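Local coordinates for protein 361aa long hypothetical D-aminopeptidase (Pyrococcus horikoshii, PDB 2DRH) that probably acts as an aminopeptidase of the S58 (DmpA-like) peptidase family, although its activity and substrates are not established, at residues V220-G223 with L224-N228; R261-V264 with G265-R268; Y342-K346 with E347-R351. All blocks are in the same frame, centred on the assembly; numbering follows the deposited sequence.

Contact 2 is buried, in the C-terminal half of helix 252-268, its centre about 13 Å from the chain's centre; the centres of contacts 1 and 3 lie about 25 and 23 Å from it, only partly buried. Those two are neighbours: Leu226 CD2 of contact 1 lies 3.7 Å from Pro345 CG of contact 3, and Val222 packs on Leu349, joining the helix 222-225 to the start of helix 346-355. Both helices open with a proline at the N-cap. Chemistry follows place: contact 2 is mostly apolar packing along a kinked helix, with two arginines reaching beyond it, contact 1 is held by weak turn bonds, and contact 3 pairs a leucine contact with a carboxylate-arginine bridge.

Contact 1 (V220-G223 with L224-N228)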
ATOM      1  N   VAL A 220      12.404 -23.129  21.756  1.00 28.46           N
ATOM      2  CA  VAL A 220      13.037 -23.034  23.070  1.00 28.39           C
ATOM      3  C   VAL A 220      13.497 -21.607  23.376  1.00 27.40           C
ATOM      4  O   VAL A 220      14.218 -21.001  22.585  1.00 26.71           O
ATOM      5  CB  VAL A 220      14.255 -23.985  23.154  1.00 29.56           C
ATOM      6  CG1 VAL A 220      14.868 -23.933  24.550  1.00 31.30           C
ATOM      7  CG2 VAL A 220      13.826 -25.412  22.806  1.00 28.66           C
ATOM      8  N   PRO A 221      13.081 -21.053  24.529  1.00 27.06           N
ATOM      9  CA  PRO A 221      13.472 -19.690  24.910  1.00 27.04           C
ATOM     10  C   PRO A 221      14.953 -19.585  25.279  1.00 28.32           C
ATOM     11  O   PRO A 221      15.311 -19.250  26.414  1.00 29.47           O
ATOM     12  CB  PRO A 221      12.542 -19.380  26.082  1.00 27.19           C
ATOM     13  CG  PRO A 221      12.321 -20.720  26.703  1.00 25.61           C
ATOM     14  CD  PRO A 221      12.130 -21.618  25.501  1.00 26.14           C
ATOM     15  N   VAL A 222      15.802 -19.872  24.296  1.00 27.79           N
ATOM     16  CA  VAL A 222      17.246 -19.837  24.461  1.00 27.26           C
ATOM     17  C   VAL A 222      17.734 -18.481  24.966  1.00 28.55           C
ATOM     18  O   VAL A 222      18.782 -18.388  25.597  1.00 30.62           O
ATOM     19  CB  VAL A 222      17.950 -20.165  23.128  1.00 24.93           C
ATOM     20  CG1 VAL A 222      19.451 -20.077  23.299  1.00 25.24           C
ATOM     21  CG2 VAL A 222      17.537 -21.560  22.646  1.00 24.43           C
ATOM     22  N   GLY A 223      16.973 -17.432  24.687  1.00 29.56           N
ATOM     23  CA  GLY A 223      17.360 -16.103  25.131  1.00 31.02           C
ATOM     24  C   GLY A 223      17.355 -15.969  26.641  1.00 31.45           C
ATOM     25  O   GLY A 223      18.306 -15.443  27.226  1.00 31.27           O
ATOM     26  N   LEU A 224      16.285 -16.442  27.276  1.00 32.14           N
ATOM     27  CA  LEU A 224      16.161 -16.383  28.730  1.00 33.91           C
ATOM     28  C   LEU A 224      17.180 -17.272  29.436  1.00 33.95           C
ATOM     29  O   LEU A 224      17.774 -16.880  30.445  1.00 33.68           O
ATOM     30  CB  LEU A 224      14.752 -16.788  29.152  1.00 36.46           C
ATOM     31  CG  LEU A 224      13.661 -15.776  28.805  1.00 39.36           C
ATOM     32  CD1 LEU A 224      12.302 -16.349  29.170  1.00 40.68           C
ATOM     33  CD2 LEU A 224      13.924 -14.471  29.552  1.00 40.71           C
ATOM     34  N   GLU A 225      17.385 -18.472  28.903  1.00 32.77           N
ATOM     35  CA  GLU A 225      18.344 -19.397  29.488  1.00 31.75           C
ATOM     36  C   GLU A 225      19.753 -18.805  29.481  1.00 30.34           C
ATOM     37  O   GLU A 225      20.582 -19.141  30.326  1.00 30.41           O
ATOM     38  CB  GLU A 225      18.337 -20.723  28.721  1.00 33.09           C
ATOM     39  CG  GLU A 225      17.088 -21.579  28.922  1.00 34.58           C
ATOM     40  CD  GLU A 225      16.862 -21.975  30.380  1.00 35.74           C
ATOM     41  OE1 GLU A 225      17.854 -22.171  31.117  1.00 35.63           O
ATOM     42  OE2 GLU A 225      15.689 -22.107  30.786  1.00 36.07           O
ATOM     43  N   LEU A 226      20.027 -17.921  28.528  1.00 29.59           N
ATOM     44  CA  LEU A 226      21.345 -17.303  28.429  1.00 28.95           C
ATOM     45  C   LEU A 226      21.329 -15.821  28.816  1.00 28.42           C
ATOM     46  O   LEU A 226      22.167 -15.048  28.364  1.00 26.98           O
ATOM     47  CB  LEU A 226      21.902 -17.486  27.007  1.00 26.85           C
ATOM     48  CG  LEU A 226      22.455 -18.885  26.679  1.00 28.60           C
ATOM     49  CD1 LEU A 226      21.396 -19.945  26.915  1.00 28.54           C
ATOM     50  CD2 LEU A 226      22.930 -18.931  25.235  1.00 27.21           C
ATOM     51  N   LYS A 227      20.368 -15.445  29.657  1.00 30.09           N
ATOM     52  CA  LYS A 227      20.222 -14.069  30.137  1.00 33.17           C
ATOM     53  C   LYS A 227      21.541 -13.405  30.513  1.00 34.19           C
ATOM     54  O   LYS A 227      21.900 -12.350  29.995  1.00 34.93           O
ATOM     55  CB  LYS A 227      19.350 -14.036  31.391  1.00 35.10           C
ATOM     56  CG  LYS A 227      17.862 -14.134  31.180  1.00 38.68           C
ATOM     57  CD  LYS A 227      17.185 -14.610  32.465  1.00 40.52           C
ATOM     58  CE  LYS A 227      17.665 -13.829  33.685  1.00 41.85           C
ATOM     59  NZ  LYS A 227      17.459 -12.362  33.527  1.00 44.97           N
ATOM     60  N   ASN A 228      22.250 -14.044  31.431  1.00 35.66           N
ATOM     61  CA  ASN A 228      23.501 -13.520  31.964  1.00 36.51           C
ATOM     62  C   ASN A 228      24.776 -13.696  31.145  1.00 37.05           C
ATOM     63  O   ASN A 228      25.848 -13.253  31.573  1.00 37.42           O
ATOM     64  CB  ASN A 228      23.697 -14.091  33.367  1.00 37.13           C
ATOM     65  CG  ASN A 228      22.545 -13.742  34.296  1.00 37.99           C
ATOM     66  OD1 ASN A 228      22.095 -14.571  35.088  1.00 39.33           O
ATOM     67  ND2 ASN A 228      22.064 -12.506  34.202  1.00 38.75           N
TER
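Leu226 folds back on Val222 across the single turn of helix 222-225. Its CB lies 3.5 Å from Val222 O, and CG follows at a slightly longer distance from the same oxygen. At the branch, CD1 comes down to 3.3 Å from Val222 O and also reaches Val222 CG1 at 4.1 Å, while CD2 meets that same methyl equally closely. Both leucine methyls therefore rest on one valine methyl, from the same side, and the two side chains run side by side in the same direction. Val222 offers CG1 because its chi1 of 178° sets this methyl anti to the backbone N and beside the carbonyl carbon.

The backbone bonds across this turn are all weak. Pro221, at the N-cap and centre of an inverse gamma turn, accepts two weak hydrogen bonds on its O: a nearly straight one from Glu225 N (3.3 Å, 169°) and a strongly bent one from Leu224 N. Leu226 N is likewise shared weakly between Val222 O and Gly223 O, as expected where the chain is leaving helical geometry. Beside the proline, Pro221 CB and Leu224 CD1 touch at 4.3 Å, on a more exposed flank.

The chain of Glu225 bends at chi2, and its OE2 is hydrogen-bonded to Tyr356 OH. Ile352 of helix 346-355 packs against Val220, Glu225 and Leu226, Val222 lies on Ile217, and Pro221 meets Arg358 of the second subunit, so this one-turn helix lies between helix 346-355 and the preceding loop.

Contact 2 (R261-V264 with G265-R268); sequences RAIV and GLAR
Val264 and Arg268 lie side by side because their first torsions send the chains along the same flank of the helix: CG1 of Val264 is anti to its own N (chi1 178°), and CG of Arg268 is anti to its carbonyl carbon (chi1 -73°). The arginine stem passes over the valine carbonyl, with Arg268 CG 3.2 Å from Val264 O, before its CD reaches Val264 CG1 at 4.1 Å. A bend at chi3 then turns the guanidinium to Glu320 of helix 309-328, with which NE forms a salt bridge. On another face of the helix, the end of Ile263 meets Leu266, three residues on, CD1 to CD2 at 4.2 Å, the two chains again pointing the same way.

These residues belong to the C-terminal half of helix 252-268, the crossover helix of a beta-alpha-beta unit between the parallel strands 240-246 and 278-285. Leu266 and Ala262 both face the sheet, packing on Met242, while Val264 turns to Ala316 of helix 309-328.

After a kink at Ile263 and Val264, whose N atoms lack the regular bond to the turn before, i to i+4 bonds resume. Leu266 N reaches Ala262 O at 3.2 Å; Ala267 N donates to Ile263 O at 2.9 Å and nearly straight (173°). Arg268 N closes the series on Val264 O at 3.2 Å. Ala267 CB rests 3.4 Å from Ile263 O. Along the subunit boundary, Val264 packs on Ala267 of the second subunit, and Arg261 NH2 donates to Ala273 O of that subunit.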
ATOM      1  N   ARG A 261       5.877 -13.764   3.855  1.00 18.07           N
ATOM      2  CA  ARG A 261       6.007 -14.999   4.607  1.00 17.37           C
ATOM      3  C   ARG A 261       7.327 -15.088   5.352  1.00 17.02           C
ATOM      4  O   ARG A 261       7.471 -15.865   6.305  1.00 17.16           O
ATOM      5  CB  ARG A 261       5.820 -16.195   3.661  1.00 18.58           C
ATOM      6  CG  ARG A 261       4.447 -16.216   2.994  1.00 17.10           C
ATOM      7  CD  ARG A 261       3.334 -16.126   4.045  1.00 19.43           C
ATOM      8  NE  ARG A 261       1.991 -16.230   3.479  1.00 17.31           N
ATOM      9  CZ  ARG A 261       1.375 -15.270   2.803  1.00 17.15           C
ATOM     10  NH1 ARG A 261       1.972 -14.107   2.593  1.00 19.37           N
ATOM     11  NH2 ARG A 261       0.153 -15.470   2.343  1.00 18.12           N
ATOM     12  N   ALA A 262       8.290 -14.283   4.928  1.00 16.35           N
ATOM     13  CA  ALA A 262       9.585 -14.259   5.583  1.00 18.38           C
ATOM     14  C   ALA A 262       9.426 -13.757   7.018  1.00 18.30           C
ATOM     15  O   ALA A 262      10.207 -14.118   7.899  1.00 19.22           O
ATOM     16  CB  ALA A 262      10.544 -13.349   4.816  1.00 19.64           C
ATOM     17  N   ILE A 263       8.410 -12.932   7.254  1.00 19.09           N
ATOM     18  CA  ILE A 263       8.177 -12.391   8.588  1.00 20.27           C
ATOM     19  C   ILE A 263       7.731 -13.470   9.560  1.00 21.17           C
ATOM     20  O   ILE A 263       7.923 -13.345  10.773  1.00 21.35           O
ATOM     21  CB  ILE A 263       7.122 -11.274   8.563  1.00 20.98           C
ATOM     22  CG1 ILE A 263       7.545 -10.201   7.565  1.00 21.63           C
ATOM     23  CG2 ILE A 263       6.984 -10.651   9.951  1.00 21.85           C
ATOM     24  CD1 ILE A 263       8.928  -9.633   7.836  1.00 23.83           C
ATOM     25  N   VAL A 264       7.126 -14.534   9.039  1.00 19.01           N
ATOM     26  CA  VAL A 264       6.698 -15.613   9.911  1.00 18.64           C
ATOM     27  C   VAL A 264       7.944 -16.239  10.550  1.00 19.00           C
ATOM     28  O   VAL A 264       7.962 -16.523  11.750  1.00 19.83           O
ATOM     29  CB  VAL A 264       5.911 -16.688   9.134  1.00 20.11           C
ATOM     30  CG1 VAL A 264       5.517 -17.820  10.075  1.00 17.53           C
ATOM     31  CG2 VAL A 264       4.664 -16.071   8.516  1.00 17.27           C
ATOM     32  N   GLY A 265       8.987 -16.436   9.745  1.00 17.98           N
ATOM     33  CA  GLY A 265      10.219 -17.008  10.256  1.00 17.99           C
ATOM     34  C   GLY A 265      10.885 -16.069  11.251  1.00 18.51           C
ATOM     35  O   GLY A 265      11.397 -16.502  12.279  1.00 20.34           O
ATOM     36  N   LEU A 266      10.881 -14.778  10.939  1.00 18.66           N
ATOM     37  CA  LEU A 266      11.473 -13.777  11.816  1.00 20.66           C
ATOM     38  C   LEU A 266      10.812 -13.823  13.194  1.00 19.67           C
ATOM     39  O   LEU A 266      11.486 -13.936  14.210  1.00 20.01           O
ATOM     40  CB  LEU A 266      11.303 -12.381  11.201  1.00 22.24           C
ATOM     41  CG  LEU A 266      11.660 -11.128  12.018  1.00 22.22           C
ATOM     42  CD1 LEU A 266      13.102 -11.203  12.477  1.00 19.14           C
ATOM     43  CD2 LEU A 266      11.438  -9.875  11.164  1.00 20.15           C
ATOM     44  N   ALA A 267       9.487 -13.748  13.211  1.00 20.87           N
ATOM     45  CA  ALA A 267       8.715 -13.769  14.453  1.00 20.41           C
ATOM     46  C   ALA A 267       8.993 -14.992  15.323  1.00 21.98           C
ATOM     47  O   ALA A 267       9.031 -14.895  16.554  1.00 19.64           O
ATOM     48  CB  ALA A 267       7.234 -13.704  14.132  1.00 20.38           C
ATOM     49  N   ARG A 268       9.183 -16.138  14.673  1.00 21.76           N
ATOM     50  CA  ARG A 268       9.430 -17.392  15.360  1.00 22.49           C
ATOM     51  C   ARG A 268      10.777 -17.477  16.082  1.00 22.16           C
ATOM     52  O   ARG A 268      10.941 -18.308  16.962  1.00 23.56           O
ATOM     53  CB  ARG A 268       9.252 -18.564  14.379  1.00 23.06           C
ATOM     54  CG  ARG A 268       7.783 -18.821  14.020  1.00 24.27           C
ATOM     55  CD  ARG A 268       7.600 -19.929  12.975  1.00 26.69           C
ATOM     56  NE  ARG A 268       7.973 -21.254  13.469  1.00 27.40           N
ATOM     57  CZ  ARG A 268       7.176 -22.057  14.170  1.00 28.67           C
ATOM     58  NH1 ARG A 268       5.939 -21.681  14.472  1.00 26.96           N
ATOM     59  NH2 ARG A 268       7.616 -23.248  14.564  1.00 28.70           N
TER

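Contact 3 (Y342-K346 with E347-R351); sequences YALPK and EELLR
Pro345 and Glu348 make the close packing here: the proline CB lies 3.6 Å from Glu348 CB, its CG almost as near, and the ring and the acidic side chain meet at a slant. Glu348 CB also rests 3.3 Å from Pro345 O. That oxygen accepts the first helical bond, from Leu349 N at 2.8 Å, and Leu350 N follows on Lys346 O at 3.0 Å.

On the buried side, Leu344 reaches over from the loop with CG anti to its backbone N (chi1 -176°), and its CD2 touches Leu349 CD2 at 4.0 Å. Leu327 and Leu328 of helix 309-328 pack on these two leucines, respectively.

The other flank is polar and more exposed. Glu347 lies there in the open, the looser part of the contact, and the end of Glu348 leads away from the proline to Arg351, one turn on. Arg351 grips Glu348 OE2 side-on with two nitrogens, NE at 2.6 Å and NH2 at 2.7 Å, with OE2 close to the guanidinium plane. NH2 meets the anti lone pair of OE2, whereas NE comes from above the carboxylate plane; the paired charges probably favour an ionised glutamate.

Pro345, packed on Trp229, occupies the N-cap position of helix 346-355, and an i to i+3 salt bridge follows along the first turns of that helix.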
ATOM      1  N   TYR A 342      29.494 -11.405  21.973  1.00 25.69           N
ATOM      2  CA  TYR A 342      30.012 -12.760  21.950  1.00 25.18           C
ATOM      3  C   TYR A 342      29.149 -13.677  21.114  1.00 24.32           C
ATOM      4  O   TYR A 342      27.933 -13.542  21.086  1.00 22.82           O
ATOM      5  CB  TYR A 342      30.111 -13.323  23.367  1.00 25.73           C
ATOM      6  CG  TYR A 342      31.069 -12.573  24.254  1.00 27.58           C
ATOM      7  CD1 TYR A 342      30.678 -11.401  24.904  1.00 27.58           C
ATOM      8  CD2 TYR A 342      32.374 -13.028  24.436  1.00 28.79           C
ATOM      9  CE1 TYR A 342      31.569 -10.703  25.717  1.00 30.08           C
ATOM     10  CE2 TYR A 342      33.272 -12.338  25.244  1.00 30.17           C
ATOM     11  CZ  TYR A 342      32.865 -11.179  25.880  1.00 29.83           C
ATOM     12  OH  TYR A 342      33.758 -10.498  26.676  1.00 32.89           O
ATOM     13  N   ALA A 343      29.794 -14.621  20.439  1.00 26.03           N
ATOM     14  CA  ALA A 343      29.085 -15.575  19.606  1.00 26.00           C
ATOM     15  C   ALA A 343      28.247 -16.475  20.490  1.00 27.07           C
ATOM     16  O   ALA A 343      28.663 -16.841  21.590  1.00 27.12           O
ATOM     17  CB  ALA A 343      30.071 -16.407  18.815  1.00 27.01           C
ATOM     18  N   LEU A 344      27.060 -16.826  20.013  1.00 27.58           N
ATOM     19  CA  LEU A 344      26.166 -17.706  20.755  1.00 27.04           C
ATOM     20  C   LEU A 344      26.911 -18.994  21.118  1.00 26.42           C
ATOM     21  O   LEU A 344      27.382 -19.711  20.238  1.00 29.24           O
ATOM     22  CB  LEU A 344      24.953 -18.040  19.885  1.00 27.03           C
ATOM     23  CG  LEU A 344      23.822 -18.879  20.475  1.00 25.58           C
ATOM     24  CD1 LEU A 344      23.077 -18.079  21.541  1.00 24.20           C
ATOM     25  CD2 LEU A 344      22.878 -19.281  19.349  1.00 25.89           C
ATOM     26  N   PRO A 345      27.034 -19.301  22.421  1.00 26.43           N
ATOM     27  CA  PRO A 345      27.729 -20.517  22.869  1.00 24.88           C
ATOM     28  C   PRO A 345      27.031 -21.803  22.412  1.00 24.53           C
ATOM     29  O   PRO A 345      26.033 -22.222  22.996  1.00 21.32           O
ATOM     30  CB  PRO A 345      27.741 -20.361  24.389  1.00 24.22           C
ATOM     31  CG  PRO A 345      26.494 -19.569  24.654  1.00 24.67           C
ATOM     32  CD  PRO A 345      26.563 -18.518  23.576  1.00 26.45           C
ATOM     33  N   LYS A 346      27.588 -22.435  21.380  1.00 25.67           N
ATOM     34  CA  LYS A 346      27.014 -23.647  20.797  1.00 27.34           C
ATOM     35  C   LYS A 346      26.893 -24.882  21.691  1.00 29.02           C
ATOM     36  O   LYS A 346      25.912 -25.620  21.591  1.00 28.96           O
ATOM     37  CB  LYS A 346      27.767 -23.985  19.504  1.00 27.92           C
ATOM     38  CG  LYS A 346      27.538 -22.944  18.407  1.00 29.04           C
ATOM     39  CD  LYS A 346      28.354 -23.209  17.140  1.00 31.32           C
ATOM     40  CE  LYS A 346      29.830 -22.894  17.338  1.00 33.90           C
ATOM     41  NZ  LYS A 346      30.071 -21.466  17.712  1.00 34.22           N
ATOM     42  N   GLU A 347      27.874 -25.120  22.561  1.00 31.00           N
ATOM     43  CA  GLU A 347      27.809 -26.271  23.462  1.00 32.03           C
ATOM     44  C   GLU A 347      26.756 -25.997  24.531  1.00 31.55           C
ATOM     45  O   GLU A 347      26.092 -26.906  25.017  1.00 30.41           O
ATOM     46  CB  GLU A 347      29.162 -26.526  24.125  1.00 33.01           C
ATOM     47  CG  GLU A 347      30.221 -27.063  23.183  1.00 38.62           C
ATOM     48  CD  GLU A 347      29.781 -28.330  22.471  1.00 41.20           C
ATOM     49  OE1 GLU A 347      29.251 -29.243  23.142  1.00 43.18           O
ATOM     50  OE2 GLU A 347      29.973 -28.419  21.239  1.00 43.93           O
ATOM     51  N   GLU A 348      26.619 -24.728  24.892  1.00 32.67           N
ATOM     52  CA  GLU A 348      25.638 -24.311  25.882  1.00 32.25           C
ATOM     53  C   GLU A 348      24.277 -24.524  25.223  1.00 32.59           C
ATOM     54  O   GLU A 348      23.343 -25.058  25.829  1.00 32.10           O
ATOM     55  CB  GLU A 348      25.841 -22.832  26.201  1.00 32.16           C
ATOM     56  CG  GLU A 348      25.233 -22.371  27.500  1.00 33.86           C
ATOM     57  CD  GLU A 348      25.923 -22.973  28.698  1.00 34.36           C
ATOM     58  OE1 GLU A 348      27.171 -22.932  28.747  1.00 35.22           O
ATOM     59  OE2 GLU A 348      25.220 -23.482  29.596  1.00 36.62           O
ATOM     60  N   LEU A 349      24.186 -24.107  23.964  1.00 31.95           N
ATOM     61  CA  LEU A 349      22.961 -24.238  23.187  1.00 32.46           C
ATOM     62  C   LEU A 349      22.506 -25.693  23.110  1.00 32.96           C
ATOM     63  O   LEU A 349      21.309 -25.972  23.177  1.00 33.39           O
ATOM     64  CB  LEU A 349      23.175 -23.679  21.776  1.00 30.89           C
ATOM     65  CG  LEU A 349      22.088 -23.922  20.730  1.00 31.02           C
ATOM     66  CD1 LEU A 349      20.758 -23.384  21.220  1.00 30.54           C
ATOM     67  CD2 LEU A 349      22.490 -23.260  19.428  1.00 30.15           C
ATOM     68  N   LEU A 350      23.453 -26.619  22.967  1.00 33.24           N
ATOM     69  CA  LEU A 350      23.106 -28.036  22.897  1.00 34.13           C
ATOM     70  C   LEU A 350      22.522 -28.493  24.227  1.00 34.68           C
ATOM     71  O   LEU A 350      21.576 -29.281  24.263  1.00 35.70           O
ATOM     72  CB  LEU A 350      24.332 -28.880  22.555  1.00 34.08           C
ATOM     73  CG  LEU A 350      24.786 -28.839  21.094  1.00 34.88           C
ATOM     74  CD1 LEU A 350      26.008 -29.726  20.918  1.00 33.97           C
ATOM     75  CD2 LEU A 350      23.655 -29.308  20.190  1.00 35.02           C
ATOM     76  N   ARG A 351      23.088 -27.986  25.317  1.00 34.68           N
ATOM     77  CA  ARG A 351      22.622 -28.319  26.657  1.00 34.76           C
ATOM     78  C   ARG A 351      21.179 -27.850  26.868  1.00 34.22           C
ATOM     79  O   ARG A 351      20.340 -28.603  27.364  1.00 33.98           O
ATOM     80  CB  ARG A 351      23.533 -27.664  27.698  1.00 35.01           C
ATOM     81  CG  ARG A 351      23.043 -27.797  29.123  1.00 33.93           C
ATOM     82  CD  ARG A 351      23.948 -27.036  30.080  1.00 34.43           C
ATOM     83  NE  ARG A 351      23.768 -25.588  29.991  1.00 32.59           N
ATOM     84  CZ  ARG A 351      22.741 -24.918  30.507  1.00 31.42           C
ATOM     85  NH1 ARG A 351      21.779 -25.555  31.161  1.00 28.78           N
ATOM     86  NH2 ARG A 351      22.686 -23.600  30.383  1.00 33.56           N
TER